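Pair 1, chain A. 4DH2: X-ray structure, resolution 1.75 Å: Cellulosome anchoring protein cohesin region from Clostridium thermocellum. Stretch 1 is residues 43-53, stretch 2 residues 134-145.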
# COMPACT_ATOMS: atom_id res chain seq x y z
N SER A 43 -10.55 -16.43 -3.16
CA SER A 43 -10.83 -17.14 -1.93
C SER A 43 -9.60 -17.79 -1.34
O SER A 43 -9.57 -18.06 -0.15
CB SER A 43 -11.92 -18.19 -2.18
OG SER A 43 -11.47 -19.15 -3.10
N HIS A 44 -8.58 -18.07 -2.14
CA HIS A 44 -7.38 -18.67 -1.56
C HIS A 44 -6.49 -17.67 -0.84
O HIS A 44 -5.58 -18.07 -0.10
CB HIS A 44 -6.61 -19.54 -2.55
CG HIS A 44 -5.67 -18.81 -3.46
ND1 HIS A 44 -6.10 -18.11 -4.57
CD2 HIS A 44 -4.32 -18.77 -3.49
CE1 HIS A 44 -5.05 -17.63 -5.22
NE2 HIS A 44 -3.96 -18.02 -4.58
N GLY A 45 -6.76 -16.38 -1.03
CA GLY A 45 -6.27 -15.37 -0.12
C GLY A 45 -5.07 -14.55 -0.56
O GLY A 45 -4.16 -15.04 -1.23
N ILE A 46 -5.10 -13.28 -0.16
CA ILE A 46 -3.98 -12.35 -0.28
C ILE A 46 -3.04 -12.47 0.93
O ILE A 46 -3.46 -12.33 2.09
CB ILE A 46 -4.49 -10.91 -0.33
CG1 ILE A 46 -5.51 -10.74 -1.47
CG2 ILE A 46 -3.35 -9.89 -0.50
CD1 ILE A 46 -6.38 -9.50 -1.32
N GLN A 47 -1.77 -12.70 0.64
CA GLN A 47 -0.70 -12.68 1.63
C GLN A 47 -0.20 -11.27 1.90
O GLN A 47 0.07 -10.88 3.05
CB GLN A 47 0.45 -13.54 1.11
CG GLN A 47 1.79 -13.36 1.80
CD GLN A 47 1.78 -13.97 3.19
OE1 GLN A 47 1.41 -15.13 3.36
NE2 GLN A 47 2.15 -13.19 4.18
N SER A 48 -0.05 -10.48 0.84
CA SER A 48 0.52 -9.16 1.00
C SER A 48 0.06 -8.24 -0.12
O SER A 48 -0.16 -8.69 -1.26
CB SER A 48 2.03 -9.24 0.97
OG SER A 48 2.63 -7.94 1.06
N PHE A 49 -0.05 -6.96 0.20
CA PHE A 49 -0.27 -5.97 -0.86
C PHE A 49 0.34 -4.66 -0.49
O PHE A 49 0.55 -4.35 0.69
CB PHE A 49 -1.76 -5.80 -1.20
CG PHE A 49 -2.59 -5.10 -0.12
CD1 PHE A 49 -2.59 -3.72 0.01
CD2 PHE A 49 -3.40 -5.84 0.72
CE1 PHE A 49 -3.38 -3.11 0.96
CE2 PHE A 49 -4.18 -5.24 1.67
CZ PHE A 49 -4.17 -3.87 1.80
N ASN A 50 0.65 -3.88 -1.52
CA ASN A 50 1.27 -2.57 -1.36
C ASN A 50 0.60 -1.75 -2.44
O ASN A 50 0.63 -2.12 -3.63
CB ASN A 50 2.77 -2.79 -1.56
CG ASN A 50 3.64 -1.54 -1.40
OD1 ASN A 50 4.69 -1.51 -2.02
ND2 ASN A 50 3.25 -0.56 -0.58
N LEU A 51 -0.05 -0.65 -2.02
CA LEU A 51 -0.93 0.13 -2.89
C LEU A 51 -0.73 1.61 -2.54
O LEU A 51 -0.60 1.93 -1.35
CB LEU A 51 -2.38 -0.30 -2.59
CG LEU A 51 -3.56 0.39 -3.26
CD1 LEU A 51 -3.38 0.33 -4.73
CD2 LEU A 51 -4.79 -0.36 -2.86
N SER A 52 -0.69 2.49 -3.55
CA SER A 52 -0.63 3.95 -3.35
C SER A 52 -1.87 4.62 -3.93
O SER A 52 -2.36 4.23 -5.03
CB SER A 52 0.57 4.57 -4.12
OG SER A 52 1.79 4.16 -3.54
N LEU A 53 -2.31 5.66 -3.23
CA LEU A 53 -3.36 6.56 -3.71
C LEU A 53 -2.84 7.97 -3.70
O LEU A 53 -1.99 8.33 -2.87
CB LEU A 53 -4.55 6.52 -2.75
CG LEU A 53 -5.34 5.24 -2.57
CD1 LEU A 53 -6.48 5.52 -1.60
CD2 LEU A 53 -5.87 4.75 -3.88
N ILE A 134 -9.53 10.89 -6.68
CA ILE A 134 -8.60 10.13 -5.89
C ILE A 134 -8.05 9.07 -6.85
O ILE A 134 -8.82 8.26 -7.38
CB ILE A 134 -9.28 9.51 -4.69
CG1 ILE A 134 -9.62 10.63 -3.68
CG2 ILE A 134 -8.36 8.49 -4.00
CD1 ILE A 134 -10.58 10.22 -2.67
N THR A 135 -6.75 9.11 -7.08
CA THR A 135 -6.15 8.28 -8.11
C THR A 135 -5.24 7.24 -7.50
O THR A 135 -5.01 7.23 -6.29
CB THR A 135 -5.34 9.09 -9.08
OG1 THR A 135 -4.29 9.75 -8.39
CG2 THR A 135 -6.21 10.16 -9.74
N PHE A 136 -4.69 6.38 -8.34
CA PHE A 136 -3.80 5.33 -7.85
C PHE A 136 -2.43 5.45 -8.40
O PHE A 136 -2.25 5.94 -9.51
CB PHE A 136 -4.29 3.99 -8.31
CG PHE A 136 -5.51 3.56 -7.65
CD1 PHE A 136 -5.48 3.01 -6.39
CD2 PHE A 136 -6.73 3.70 -8.28
CE1 PHE A 136 -6.62 2.63 -5.77
CE2 PHE A 136 -7.87 3.32 -7.64
CZ PHE A 136 -7.83 2.78 -6.41
N GLY A 137 -1.47 4.95 -7.64
CA GLY A 137 -0.15 4.69 -8.17
C GLY A 137 0.09 3.19 -8.34
O GLY A 137 -0.77 2.39 -8.75
N GLU A 138 1.29 2.82 -7.98
CA GLU A 138 1.69 1.42 -7.95
C GLU A 138 0.77 0.57 -7.04
O GLU A 138 0.22 1.00 -6.03
CB GLU A 138 3.15 1.28 -7.52
CG GLU A 138 3.46 1.81 -6.13
CD GLU A 138 2.91 0.93 -5.03
OE1 GLU A 138 2.46 1.48 -4.00
OE2 GLU A 138 2.94 -0.32 -5.19
N SER A 139 0.61 -0.67 -7.45
CA SER A 139 -0.27 -1.59 -6.81
C SER A 139 0.34 -2.96 -7.07
O SER A 139 0.52 -3.36 -8.21
CB SER A 139 -1.65 -1.51 -7.46
OG SER A 139 -2.46 -2.59 -7.10
N ASN A 140 0.61 -3.67 -5.98
CA ASN A 140 1.22 -4.99 -6.05
C ASN A 140 0.54 -5.88 -5.01
O ASN A 140 0.45 -5.50 -3.84
CB ASN A 140 2.69 -4.92 -5.69
CG ASN A 140 3.54 -4.35 -6.79
OD1 ASN A 140 3.49 -4.81 -7.94
ND2 ASN A 140 4.36 -3.36 -6.45
N PHE A 141 0.04 -7.04 -5.44
CA PHE A 141 -0.60 -8.00 -4.53
C PHE A 141 -0.03 -9.38 -4.81
O PHE A 141 0.28 -9.70 -5.96
CB PHE A 141 -2.10 -8.12 -4.81
CG PHE A 141 -2.92 -6.91 -4.44
CD1 PHE A 141 -3.90 -7.00 -3.48
CD2 PHE A 141 -2.76 -5.72 -5.11
CE1 PHE A 141 -4.66 -5.92 -3.15
CE2 PHE A 141 -3.54 -4.63 -4.79
CZ PHE A 141 -4.47 -4.72 -3.81
N CYS A 142 0.06 -10.23 -3.80
CA CYS A 142 0.44 -11.61 -4.04
C CYS A 142 -0.24 -12.57 -3.07
O CYS A 142 -0.80 -12.15 -2.03
CB CYS A 142 1.95 -11.80 -3.99
SG CYS A 142 2.69 -11.70 -2.29
N ASP A 143 -0.21 -13.85 -3.44
CA ASP A 143 -0.75 -14.89 -2.59
C ASP A 143 0.34 -15.50 -1.72
O ASP A 143 1.48 -15.04 -1.73
CB ASP A 143 -1.53 -15.96 -3.36
CG ASP A 143 -0.69 -16.87 -4.19
OD1 ASP A 143 0.56 -16.88 -4.09
OD2 ASP A 143 -1.33 -17.66 -4.95
N PHE A 144 -0.05 -16.51 -0.96
CA PHE A 144 0.88 -17.15 -0.02
C PHE A 144 2.13 -17.68 -0.72
O PHE A 144 3.25 -17.62 -0.17
CB PHE A 144 0.21 -18.29 0.72
CG PHE A 144 1.14 -18.96 1.68
CD1 PHE A 144 1.34 -18.41 2.92
CD2 PHE A 144 1.81 -20.11 1.33
CE1 PHE A 144 2.20 -19.02 3.82
CE2 PHE A 144 2.67 -20.71 2.22
CZ PHE A 144 2.86 -20.16 3.46
N ASP A 145 1.96 -18.17 -1.95
CA ASP A 145 3.07 -18.67 -2.73
C ASP A 145 3.81 -17.63 -3.54
O ASP A 145 4.67 -17.97 -4.37
CB ASP A 145 2.59 -19.79 -3.66
CG ASP A 145 2.02 -20.96 -2.89
OD1 ASP A 145 2.73 -21.47 -1.97
OD2 ASP A 145 0.86 -21.34 -3.15
O HOH W 1 -2.70 -17.56 -0.86
O HOH W 2 5.53 -3.48 -3.76

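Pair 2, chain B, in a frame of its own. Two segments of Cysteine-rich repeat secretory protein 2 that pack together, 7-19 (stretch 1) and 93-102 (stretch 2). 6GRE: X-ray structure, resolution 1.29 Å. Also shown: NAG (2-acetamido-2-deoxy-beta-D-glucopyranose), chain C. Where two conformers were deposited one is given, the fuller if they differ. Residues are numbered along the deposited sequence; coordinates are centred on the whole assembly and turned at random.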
# COMPACT_ATOMS: atom_id res chain seq x y z
N ASN B 7 8.46 -4.35 11.73
CA ASN B 7 7.35 -3.35 11.82
C ASN B 7 6.95 -2.85 10.43
O ASN B 7 6.32 -1.80 10.30
CB ASN B 7 7.72 -2.15 12.69
CG ASN B 7 8.45 -2.53 13.97
OD1 ASN B 7 9.52 -3.13 13.91
ND2 ASN B 7 7.88 -2.17 15.11
N TYR B 8 7.33 -3.58 9.38
CA TYR B 8 6.93 -3.24 8.02
C TYR B 8 6.88 -4.51 7.17
O TYR B 8 7.41 -5.55 7.53
CB TYR B 8 7.89 -2.21 7.42
CG TYR B 8 9.25 -2.74 7.07
CD1 TYR B 8 10.23 -2.90 8.05
CD2 TYR B 8 9.58 -3.06 5.77
CE1 TYR B 8 11.49 -3.38 7.73
CE2 TYR B 8 10.83 -3.55 5.44
CZ TYR B 8 11.79 -3.70 6.42
OH TYR B 8 13.02 -4.17 6.08
N ILE B 9 6.23 -4.41 6.02
CA ILE B 9 6.08 -5.56 5.14
C ILE B 9 7.14 -5.53 4.04
O ILE B 9 7.79 -6.52 3.82
CB ILE B 9 4.65 -5.60 4.56
CG1 ILE B 9 3.63 -5.66 5.70
CG2 ILE B 9 4.47 -6.73 3.56
CD1 ILE B 9 2.19 -5.65 5.26
N TYR B 10 7.30 -4.40 3.35
CA TYR B 10 8.36 -4.27 2.39
C TYR B 10 8.71 -2.79 2.24
O TYR B 10 7.91 -1.92 2.59
CB TYR B 10 8.01 -4.88 1.03
CG TYR B 10 6.86 -4.24 0.30
CD1 TYR B 10 7.02 -3.04 -0.36
CD2 TYR B 10 5.61 -4.81 0.31
CE1 TYR B 10 5.98 -2.43 -1.03
CE2 TYR B 10 4.56 -4.25 -0.40
CZ TYR B 10 4.75 -3.06 -1.06
OH TYR B 10 3.70 -2.47 -1.74
N ALA B 11 9.94 -2.57 1.80
CA ALA B 11 10.44 -1.27 1.42
C ALA B 11 11.05 -1.39 0.02
O ALA B 11 11.82 -2.31 -0.29
CB ALA B 11 11.45 -0.79 2.43
N VAL B 12 10.71 -0.46 -0.87
CA VAL B 12 11.34 -0.36 -2.14
C VAL B 12 12.06 0.99 -2.20
O VAL B 12 11.40 2.03 -2.03
CB VAL B 12 10.34 -0.46 -3.30
CG1 VAL B 12 11.05 -0.46 -4.64
CG2 VAL B 12 9.43 -1.67 -3.13
N CYS B 13 13.36 0.96 -2.53
CA CYS B 13 14.26 2.14 -2.49
C CYS B 13 15.05 2.20 -3.80
O CYS B 13 15.70 1.23 -4.15
CB CYS B 13 15.22 2.04 -1.30
SG CYS B 13 14.46 1.57 0.27
N SER B 14 14.98 3.31 -4.54
CA SER B 14 15.67 3.43 -5.85
C SER B 14 17.18 3.33 -5.68
O SER B 14 17.72 3.84 -4.70
CB SER B 14 15.32 4.71 -6.55
OG SER B 14 15.70 5.85 -5.77
N PRO B 15 17.91 2.64 -6.59
CA PRO B 15 19.37 2.76 -6.67
C PRO B 15 19.87 4.21 -6.73
O PRO B 15 20.86 4.53 -6.08
CB PRO B 15 19.71 2.05 -7.98
CG PRO B 15 18.65 0.98 -8.09
CD PRO B 15 17.39 1.62 -7.52
N ALA B 16 19.18 5.05 -7.50
CA ALA B 16 19.56 6.45 -7.67
C ALA B 16 19.35 7.21 -6.35
O ALA B 16 18.30 7.09 -5.73
CB ALA B 16 18.78 7.08 -8.79
N LYS B 17 20.38 7.99 -5.97
CA LYS B 17 20.42 8.74 -4.70
C LYS B 17 20.51 10.24 -4.99
O LYS B 17 21.12 10.67 -5.97
CB LYS B 17 21.63 8.35 -3.84
CG LYS B 17 21.86 6.87 -3.61
CD LYS B 17 20.62 6.12 -3.15
CE LYS B 17 20.89 4.67 -2.86
NZ LYS B 17 21.51 4.48 -1.53
N PHE B 18 19.90 11.03 -4.09
CA PHE B 18 19.99 12.48 -4.11
C PHE B 18 21.24 12.88 -3.33
O PHE B 18 21.81 12.05 -2.63
CB PHE B 18 18.74 13.13 -3.52
CG PHE B 18 18.33 12.62 -2.16
CD1 PHE B 18 19.05 12.97 -1.03
CD2 PHE B 18 17.22 11.82 -2.00
CE1 PHE B 18 18.66 12.52 0.23
CE2 PHE B 18 16.83 11.38 -0.75
CZ PHE B 18 17.55 11.73 0.36
N SER B 19 21.66 14.14 -3.48
CA SER B 19 22.91 14.58 -2.88
C SER B 19 22.66 15.05 -1.45
O SER B 19 21.58 15.54 -1.14
CB SER B 19 23.60 15.64 -3.70
OG SER B 19 22.66 16.54 -4.27
N SER B 93 17.73 7.46 -1.18
CA SER B 93 17.06 7.14 -2.44
C SER B 93 16.11 8.26 -2.85
O SER B 93 15.38 8.77 -2.02
CB SER B 93 16.29 5.85 -2.32
OG SER B 93 17.17 4.74 -2.28
N TYR B 94 16.08 8.59 -4.14
CA TYR B 94 15.09 9.51 -4.67
C TYR B 94 13.68 8.93 -4.49
O TYR B 94 12.75 9.66 -4.17
CB TYR B 94 15.28 9.77 -6.17
CG TYR B 94 16.30 10.83 -6.49
CD1 TYR B 94 16.02 12.17 -6.27
CD2 TYR B 94 17.50 10.50 -7.08
CE1 TYR B 94 16.94 13.16 -6.58
CE2 TYR B 94 18.43 11.47 -7.40
CZ TYR B 94 18.15 12.80 -7.14
OH TYR B 94 19.08 13.75 -7.47
N SER B 95 13.54 7.60 -4.69
CA SER B 95 12.23 6.95 -4.61
C SER B 95 12.20 5.99 -3.42
O SER B 95 13.10 5.19 -3.22
CB SER B 95 11.92 6.23 -5.91
OG SER B 95 12.33 7.00 -7.04
N GLY B 96 11.13 6.08 -2.61
CA GLY B 96 10.96 5.22 -1.47
C GLY B 96 9.49 4.85 -1.34
O GLY B 96 8.61 5.69 -1.53
N PHE B 97 9.26 3.58 -1.02
CA PHE B 97 7.92 3.01 -0.88
C PHE B 97 7.97 2.08 0.33
O PHE B 97 8.68 1.07 0.25
CB PHE B 97 7.56 2.30 -2.20
CG PHE B 97 6.17 1.72 -2.32
CD1 PHE B 97 5.20 1.96 -1.37
CD2 PHE B 97 5.82 0.96 -3.43
CE1 PHE B 97 3.93 1.41 -1.47
CE2 PHE B 97 4.55 0.41 -3.53
CZ PHE B 97 3.60 0.66 -2.57
N LEU B 98 7.24 2.40 1.39
CA LEU B 98 7.20 1.57 2.57
C LEU B 98 5.75 1.15 2.82
O LEU B 98 4.88 2.00 2.96
CB LEU B 98 7.78 2.33 3.75
CG LEU B 98 8.01 1.52 5.02
CD1 LEU B 98 9.14 0.53 4.83
CD2 LEU B 98 8.34 2.45 6.17
N GLN B 99 5.53 -0.17 2.85
CA GLN B 99 4.24 -0.75 3.10
C GLN B 99 4.28 -1.40 4.47
O GLN B 99 5.14 -2.22 4.73
CB GLN B 99 3.90 -1.82 2.07
CG GLN B 99 2.53 -2.46 2.29
CD GLN B 99 1.40 -1.56 1.87
OE1 GLN B 99 1.31 -1.19 0.71
NE2 GLN B 99 0.53 -1.22 2.81
N MET B 100 3.35 -0.98 5.32
CA MET B 100 3.05 -1.60 6.61
C MET B 100 1.67 -2.26 6.52
O MET B 100 0.95 -2.09 5.55
CB MET B 100 3.03 -0.53 7.70
CG MET B 100 4.43 -0.04 7.96
SD MET B 100 4.53 1.39 9.04
CE MET B 100 3.96 0.70 10.58
N GLU B 101 1.31 -3.02 7.55
CA GLU B 101 0.04 -3.67 7.56
C GLU B 101 -1.09 -2.65 7.38
O GLU B 101 -2.00 -2.87 6.58
CB GLU B 101 -0.12 -4.44 8.88
CG GLU B 101 -1.35 -5.31 8.93
CD GLU B 101 -1.36 -6.59 8.11
OE1 GLU B 101 -0.35 -6.89 7.42
OE2 GLU B 101 -2.38 -7.30 8.18
N ASN B 102 -1.01 -1.51 8.08
CA ASN B 102 -2.15 -0.61 8.17
C ASN B 102 -1.95 0.70 7.38
O ASN B 102 -2.85 1.52 7.34
CB ASN B 102 -2.45 -0.27 9.62
CG ASN B 102 -3.06 -1.45 10.35
OD1 ASN B 102 -3.51 -2.39 9.71
ND2 ASN B 102 -3.08 -1.38 11.66
C1 NAG C . 14.81 11.52 -11.06
C2 NAG C . 14.93 12.42 -12.28
C3 NAG C . 15.60 11.68 -13.42
C4 NAG C . 16.93 11.14 -12.95
C5 NAG C . 16.81 10.36 -11.64
C6 NAG C . 18.17 10.07 -11.02
C7 NAG C . 13.18 14.10 -12.50
C8 NAG C . 11.84 14.44 -13.07
N2 NAG C . 13.65 12.89 -12.76
O3 NAG C . 15.78 12.61 -14.50
O4 NAG C . 17.49 10.30 -13.97
O5 NAG C . 16.10 11.10 -10.64
O6 NAG C . 18.86 11.31 -10.75
O7 NAG C . 13.82 14.91 -11.83
O HOH W 3 19.01 3.76 -0.51
O HOH W 4 19.83 15.79 -5.73

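Pair 1 and pair 2 each join two antiparallel strands that lie far apart in sequence, and the N, CA and C atoms of 14 central residues superpose with an RMSD of 0.7 Å. The strand directions make an angle of 149° in pair 1 and 177° in pair 2, and the buried surfaces are similar, 959 and 982 Å². Q47(A) to L51(A) fall on I9(B) to C13(B), and E138(A) to C142(A) on S95(B) to Q99(B).

The backbone ladder is conserved almost bond for bond. At its start a single carbonyl accepts from two successive amides: C142(A) O lies 2.9 Å from Q47(A) N and, in a weak bond, 3.4 Å from S48(A) N, while Q99(B) O lies 2.8 Å from I9(B) N and, again weakly, 3.4 Å from Y10(B) N. Q47(A) and I9(B) both point toward the other stretch: Q47(A) CB lies 3.4 Å from D143(A) O and Q47(A) OE1 3.3 Å from F144(A) CD1, while I9(B) CD1 lies 3.7 Å from M100(B) C and 3.6 Å from E101(B) OE1. The next hydrogen-bonded pair is N50(A) with N140(A), matched by V12(B) with F97(B); N50(A) N to N140(A) O and V12(B) N to F97(B) O are both 2.8 Å.

The face carrying S48(A), N50(A), N140(A) and C142(A) is lined by small and polar groups in pair 1. S48(A) CB and C142(A) SG are 4.1 Å apart, and a water bridges the amides, 2.8 Å from N50(A) OD1 and 2.9 Å from N140(A) ND2. Pair 2 places larger groups at three of these positions, Y10(B), F97(B) and Q99(B); V12(B), matching N50(A), replaces a polar side chain with an apolar one of about the same size. Y10(B), in place of S48(A), lays its ring over the Q99(B) side chain, with Q99(B) CB 3.6 Å from the centroid of the Y10(B) ring, and points its edge at the face of F97(B), the ring centroids of Y10(B) and F97(B) being 5.3 Å apart. V12(B) adds to this packing, its CB 4.1 Å from F97(B) CB.

At the central bridge of the other face, the aromatic pair belongs to pair 1. F49(A) and F141(A) have nearly parallel rings, slid apart so that they barely overlap; the closer packing is made by F49(A) CB, 3.5 Å from the centroid of the F141(A) ring. Pair 2 has A11(B) and L98(B) here, and the leucine reaches the short side chain, with L98(B) CD1 3.6 Å from A11(B) CB. I46(A) and Y8(B) extend these contacts: I46(A) CD1 is 4.1 Å from F141(A) CD1, and Y8(B) CD2 is 3.7 Å from L98(B) CD1. Further along, L51(A) CD1 packs 3.7 Å from S139(A) CB, whereas C13(B) faces G96(B), which offers no side chain.

S52(A) and S14(B) both point toward the partner stretch, and each backbone amide binds a matched carbonyl: S52(A) N to E138(A) O and S14(B) N to S95(B) O are both 3.0 Å. Their hydroxyls meet different surroundings. S52(A) OG lies 2.8 Å from E138(A) OE1, a side-chain carboxylate, while S14(B) OG accepts from the backbone, 3.0 Å from S95(B) N. Around this serine the paths diverge: pair 1 has a beta bulge between L51(A) and L53(A), after which L53(A) pairs with F136(A), whereas pair 2 passes through loops to a single bridge between K17(B) and S93(B).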